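Local structure of predicted ATPase involved in replication control, Cdc46/Mcm family (Methanopyrus kandleri AV19, 3F8T) at residues A[54-68]-A[95-107]. The protein probably binds ATP and single-stranded DNA and may act as a helicase of the MCM family in DNA replication. The protein carries 2 engineered substitutions. Sequence-based numbering, arbitrary orientation.
Sequences PVVLDLRELDSDLAS and RVRFRGLPHRFRR
Val55 O accepts from Arg97 N at 2.8 Å, and Val96 CA lies 3.3 Å from the same oxygen in a CA-H···O contact. Similar N-H···O bonds alternate from Val55 N to Arg95 O and on to Leu59 N with Arg99 O, pairing 55-58 with 96-99 in parallel. Leu57, through its CD2, meets the ring of Phe98 at CE2 (4.0 Å), on the face where Val55 and Val96 reach helix 74-88. The other face carries long arginines. Bent at chi2 (-70°), Arg99 crosses Val56 at about a right angle and lays its guanidinium over Val56 CG2, while its NE forms a salt bridge with Glu176. Arg97 bends likewise, its CG 3.5 Å from Pro54 CB. With helices 64-72 and 74-88 between the two strands, this is a beta-alpha-beta crossover in the N-terminal domain of an MCM homolog, and Glu176 links it to the OB-fold region. At the C-terminal end of strand 55-58, Asp58 forms an Asx turn, OD1 accepting from Arg60 N, and its OD2 receives Arg60 NH1 in a salt bridge of 3.0 Å. OD2 is met on its syn side, with the donor 29° out of the carboxylate plane, while OD2 itself lies in the guanidinium plane of Arg60. One face of the guanidinium covers Gly100 CA, 3.5 Å from Arg60 CZ; a CB on this glycine would run into Arg60 CD and Asp58 OD1. An alanine in place of Asp58 would remove both acceptors and would probably leave the Arg60 guanidinium free to swing off Gly100. Farther along, Pro102 CG packs 4.2 Å from Ala67 CB, and the rim of the Phe105 ring meets Ser68 OG edge-on.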
# COMPACT_ATOMS: atom_id res chain seq x y z
N PRO A 54 -17.58 1.33 -25.76
CA PRO A 54 -18.71 2.08 -25.21
C PRO A 54 -18.80 3.47 -25.82
O PRO A 54 -17.80 4.01 -26.29
CB PRO A 54 -18.37 2.18 -23.72
CG PRO A 54 -17.29 1.15 -23.48
CD PRO A 54 -16.53 1.12 -24.75
N VAL A 55 -20.00 4.04 -25.81
CA VAL A 55 -20.16 5.42 -26.20
C VAL A 55 -19.64 6.26 -25.03
O VAL A 55 -19.88 5.92 -23.87
CB VAL A 55 -21.62 5.74 -26.57
CG1 VAL A 55 -21.75 7.14 -27.10
CG2 VAL A 55 -22.10 4.75 -27.63
N VAL A 56 -18.90 7.31 -25.34
CA VAL A 56 -18.19 8.07 -24.31
C VAL A 56 -18.65 9.52 -24.30
O VAL A 56 -18.71 10.17 -25.34
CB VAL A 56 -16.64 8.00 -24.54
CG1 VAL A 56 -15.92 9.10 -23.78
CG2 VAL A 56 -16.09 6.64 -24.13
N LEU A 57 -18.99 10.02 -23.11
CA LEU A 57 -19.26 11.44 -22.94
C LEU A 57 -18.16 12.05 -22.08
O LEU A 57 -18.04 11.72 -20.92
CB LEU A 57 -20.64 11.70 -22.31
CG LEU A 57 -20.97 13.15 -21.89
CD1 LEU A 57 -20.88 14.15 -23.06
CD2 LEU A 57 -22.34 13.22 -21.25
N ASP A 58 -17.37 12.94 -22.68
CA ASP A 58 -16.37 13.68 -21.95
C ASP A 58 -16.99 14.99 -21.51
O ASP A 58 -17.24 15.90 -22.33
CB ASP A 58 -15.11 13.92 -22.79
CG ASP A 58 -13.95 14.46 -21.96
OD1 ASP A 58 -14.20 15.33 -21.12
OD2 ASP A 58 -12.79 14.03 -22.15
N LEU A 59 -17.25 15.08 -20.21
CA LEU A 59 -17.95 16.21 -19.60
C LEU A 59 -17.23 17.55 -19.72
O LEU A 59 -17.86 18.60 -19.62
CB LEU A 59 -18.24 15.90 -18.12
CG LEU A 59 -19.21 14.73 -17.91
CD1 LEU A 59 -19.30 14.35 -16.43
CD2 LEU A 59 -20.60 15.08 -18.47
N ARG A 60 -15.92 17.52 -19.95
CA ARG A 60 -15.16 18.76 -20.13
C ARG A 60 -15.50 19.41 -21.46
O ARG A 60 -15.16 20.58 -21.69
CB ARG A 60 -13.66 18.48 -20.16
CG ARG A 60 -13.10 17.82 -18.96
CD ARG A 60 -12.18 16.74 -19.53
NE ARG A 60 -11.28 16.18 -18.57
CZ ARG A 60 -10.80 14.94 -18.64
NH1 ARG A 60 -11.16 14.11 -19.61
NH2 ARG A 60 -9.97 14.54 -17.70
N GLU A 61 -16.15 18.65 -22.34
CA GLU A 61 -16.55 19.14 -23.67
C GLU A 61 -17.86 19.93 -23.59
O GLU A 61 -18.34 20.44 -24.61
CB GLU A 61 -16.65 17.99 -24.69
CG GLU A 61 -15.28 17.40 -25.08
CD GLU A 61 -15.32 16.18 -26.02
OE1 GLU A 61 -16.40 15.77 -26.49
OE2 GLU A 61 -14.22 15.64 -26.31
N LEU A 62 -18.40 20.05 -22.37
CA LEU A 62 -19.64 20.78 -22.11
C LEU A 62 -19.45 21.96 -21.14
O LEU A 62 -18.49 21.99 -20.36
CB LEU A 62 -20.69 19.84 -21.51
CG LEU A 62 -21.16 18.69 -22.41
CD1 LEU A 62 -22.06 17.76 -21.66
CD2 LEU A 62 -21.88 19.24 -23.63
N ASP A 63 -20.39 22.90 -21.19
CA ASP A 63 -20.52 23.96 -20.18
C ASP A 63 -20.38 23.37 -18.77
O ASP A 63 -21.01 22.36 -18.45
CB ASP A 63 -21.88 24.66 -20.33
CG ASP A 63 -22.22 25.55 -19.14
OD1 ASP A 63 -21.74 26.71 -19.09
OD2 ASP A 63 -22.99 25.10 -18.26
N SER A 64 -19.60 24.04 -17.92
CA SER A 64 -19.27 23.54 -16.59
C SER A 64 -20.48 23.29 -15.72
O SER A 64 -20.53 22.30 -14.97
CB SER A 64 -18.33 24.50 -15.87
OG SER A 64 -17.03 24.41 -16.42
N ASP A 65 -21.45 24.19 -15.78
CA ASP A 65 -22.69 24.02 -15.02
C ASP A 65 -23.51 22.85 -15.56
O ASP A 65 -24.13 22.11 -14.79
CB ASP A 65 -23.50 25.32 -15.03
CG ASP A 65 -22.80 26.46 -14.28
OD1 ASP A 65 -21.95 26.19 -13.40
OD2 ASP A 65 -23.09 27.63 -14.59
N LEU A 66 -23.49 22.66 -16.88
CA LEU A 66 -24.14 21.49 -17.48
C LEU A 66 -23.43 20.19 -17.10
O LEU A 66 -24.09 19.20 -16.77
CB LEU A 66 -24.24 21.62 -19.01
CG LEU A 66 -24.91 20.44 -19.74
CD1 LEU A 66 -26.32 20.10 -19.19
CD2 LEU A 66 -24.97 20.64 -21.26
N ALA A 67 -22.09 20.20 -17.14
CA ALA A 67 -21.29 19.05 -16.74
C ALA A 67 -21.69 18.64 -15.32
O ALA A 67 -21.94 17.47 -15.02
CB ALA A 67 -19.78 19.40 -16.81
N SER A 68 -21.77 19.63 -14.45
CA SER A 68 -22.17 19.44 -13.07
C SER A 68 -23.59 18.87 -12.95
O SER A 68 -23.81 17.92 -12.19
CB SER A 68 -22.07 20.77 -12.33
OG SER A 68 -22.33 20.59 -10.97
N ARG A 95 -23.33 0.32 -23.98
CA ARG A 95 -22.50 0.73 -22.87
C ARG A 95 -22.12 2.19 -22.99
O ARG A 95 -21.79 2.67 -24.08
CB ARG A 95 -21.25 -0.16 -22.76
CG ARG A 95 -21.56 -1.65 -22.77
CD ARG A 95 -20.71 -2.45 -21.76
NE ARG A 95 -19.26 -2.34 -21.93
CZ ARG A 95 -18.59 -2.37 -23.08
NH1 ARG A 95 -19.21 -2.53 -24.24
NH2 ARG A 95 -17.26 -2.26 -23.06
N VAL A 96 -22.21 2.89 -21.87
CA VAL A 96 -21.92 4.32 -21.81
C VAL A 96 -20.87 4.57 -20.74
O VAL A 96 -20.91 4.00 -19.65
CB VAL A 96 -23.22 5.14 -21.53
CG1 VAL A 96 -22.88 6.59 -21.19
CG2 VAL A 96 -24.16 5.09 -22.73
N ARG A 97 -19.90 5.42 -21.08
CA ARG A 97 -18.86 5.80 -20.15
C ARG A 97 -18.83 7.32 -20.05
O ARG A 97 -19.14 8.02 -21.02
CB ARG A 97 -17.50 5.27 -20.61
CG ARG A 97 -17.38 3.74 -20.69
CD ARG A 97 -17.42 3.06 -19.31
NE ARG A 97 -17.23 1.61 -19.41
CZ ARG A 97 -18.20 0.70 -19.26
NH1 ARG A 97 -19.44 1.08 -18.99
NH2 ARG A 97 -17.91 -0.59 -19.36
N PHE A 98 -18.47 7.82 -18.88
CA PHE A 98 -18.28 9.24 -18.70
C PHE A 98 -16.82 9.50 -18.37
O PHE A 98 -16.19 8.75 -17.61
CB PHE A 98 -19.18 9.78 -17.59
CG PHE A 98 -20.66 9.55 -17.81
CD1 PHE A 98 -21.26 8.35 -17.42
CD2 PHE A 98 -21.45 10.54 -18.39
CE1 PHE A 98 -22.64 8.13 -17.61
CE2 PHE A 98 -22.83 10.34 -18.58
CZ PHE A 98 -23.42 9.13 -18.20
N ARG A 99 -16.28 10.57 -18.95
CA ARG A 99 -14.94 11.03 -18.64
C ARG A 99 -15.03 12.48 -18.17
O ARG A 99 -16.02 13.17 -18.45
CB ARG A 99 -14.03 10.93 -19.87
CG ARG A 99 -14.05 9.57 -20.59
CD ARG A 99 -13.38 8.47 -19.76
NE ARG A 99 -13.87 7.12 -20.06
CZ ARG A 99 -13.41 6.33 -21.03
NH1 ARG A 99 -12.42 6.72 -21.82
NH2 ARG A 99 -13.94 5.12 -21.21
N GLY A 100 -14.01 12.92 -17.45
CA GLY A 100 -13.87 14.32 -17.09
C GLY A 100 -14.87 14.80 -16.06
O GLY A 100 -15.43 15.89 -16.21
N LEU A 101 -15.08 14.00 -15.02
CA LEU A 101 -15.89 14.40 -13.87
C LEU A 101 -15.41 15.72 -13.29
O LEU A 101 -14.21 15.89 -13.07
CB LEU A 101 -15.82 13.34 -12.76
CG LEU A 101 -16.73 12.12 -12.84
CD1 LEU A 101 -16.45 11.33 -14.12
CD2 LEU A 101 -16.52 11.22 -11.61
N PRO A 102 -16.34 16.67 -13.04
CA PRO A 102 -15.98 17.85 -12.24
C PRO A 102 -15.36 17.43 -10.90
O PRO A 102 -15.72 16.39 -10.33
CB PRO A 102 -17.31 18.55 -12.02
CG PRO A 102 -18.13 18.16 -13.20
CD PRO A 102 -17.74 16.73 -13.50
N HIS A 103 -14.43 18.24 -10.42
CA HIS A 103 -13.56 17.86 -9.31
C HIS A 103 -14.29 17.43 -8.04
O HIS A 103 -13.84 16.51 -7.34
CB HIS A 103 -12.55 18.98 -9.01
CG HIS A 103 -11.50 18.58 -8.01
ND1 HIS A 103 -10.38 17.85 -8.36
CD2 HIS A 103 -11.41 18.80 -6.68
CE1 HIS A 103 -9.64 17.65 -7.28
NE2 HIS A 103 -10.25 18.21 -6.25
N ARG A 104 -15.43 18.06 -7.76
CA ARG A 104 -16.20 17.76 -6.55
C ARG A 104 -16.87 16.38 -6.55
O ARG A 104 -17.28 15.89 -5.50
CB ARG A 104 -17.25 18.86 -6.27
CG ARG A 104 -18.27 19.02 -7.36
CD ARG A 104 -19.48 19.83 -6.93
NE ARG A 104 -20.46 19.01 -6.20
CZ ARG A 104 -21.77 19.16 -6.29
NH1 ARG A 104 -22.29 20.08 -7.10
NH2 ARG A 104 -22.58 18.38 -5.58
N PHE A 105 -16.97 15.76 -7.73
CA PHE A 105 -17.57 14.42 -7.84
C PHE A 105 -16.52 13.30 -7.76
O PHE A 105 -16.87 12.11 -7.81
CB PHE A 105 -18.39 14.28 -9.13
CG PHE A 105 -19.55 15.25 -9.22
CD1 PHE A 105 -19.37 16.52 -9.77
CD2 PHE A 105 -20.82 14.89 -8.77
CE1 PHE A 105 -20.45 17.43 -9.86
CE2 PHE A 105 -21.89 15.79 -8.86
CZ PHE A 105 -21.69 17.05 -9.40
N ARG A 106 -15.26 13.68 -7.63
CA ARG A 106 -14.15 12.71 -7.60
C ARG A 106 -13.69 12.39 -6.18
O ARG A 106 -13.67 13.28 -5.32
CB ARG A 106 -12.95 13.21 -8.42
CG ARG A 106 -13.25 13.52 -9.88
CD ARG A 106 -11.96 13.65 -10.68
NE ARG A 106 -12.15 14.46 -11.88
CZ ARG A 106 -11.34 14.44 -12.94
NH1 ARG A 106 -10.28 13.63 -12.97
NH2 ARG A 106 -11.61 15.22 -13.99
N ARG A 107 -13.31 11.14 -5.95
CA ARG A 107 -12.81 10.67 -4.65
C ARG A 107 -13.74 11.07 -3.50
O ARG A 107 -13.29 11.63 -2.50
CB ARG A 107 -11.39 11.19 -4.40
CG ARG A 107 -10.39 10.69 -5.42
CD ARG A 107 -9.06 11.42 -5.27
NE ARG A 107 -8.15 11.05 -6.36
CZ ARG A 107 -8.00 11.74 -7.49
NH1 ARG A 107 -8.69 12.86 -7.70
NH2 ARG A 107 -7.15 11.30 -8.41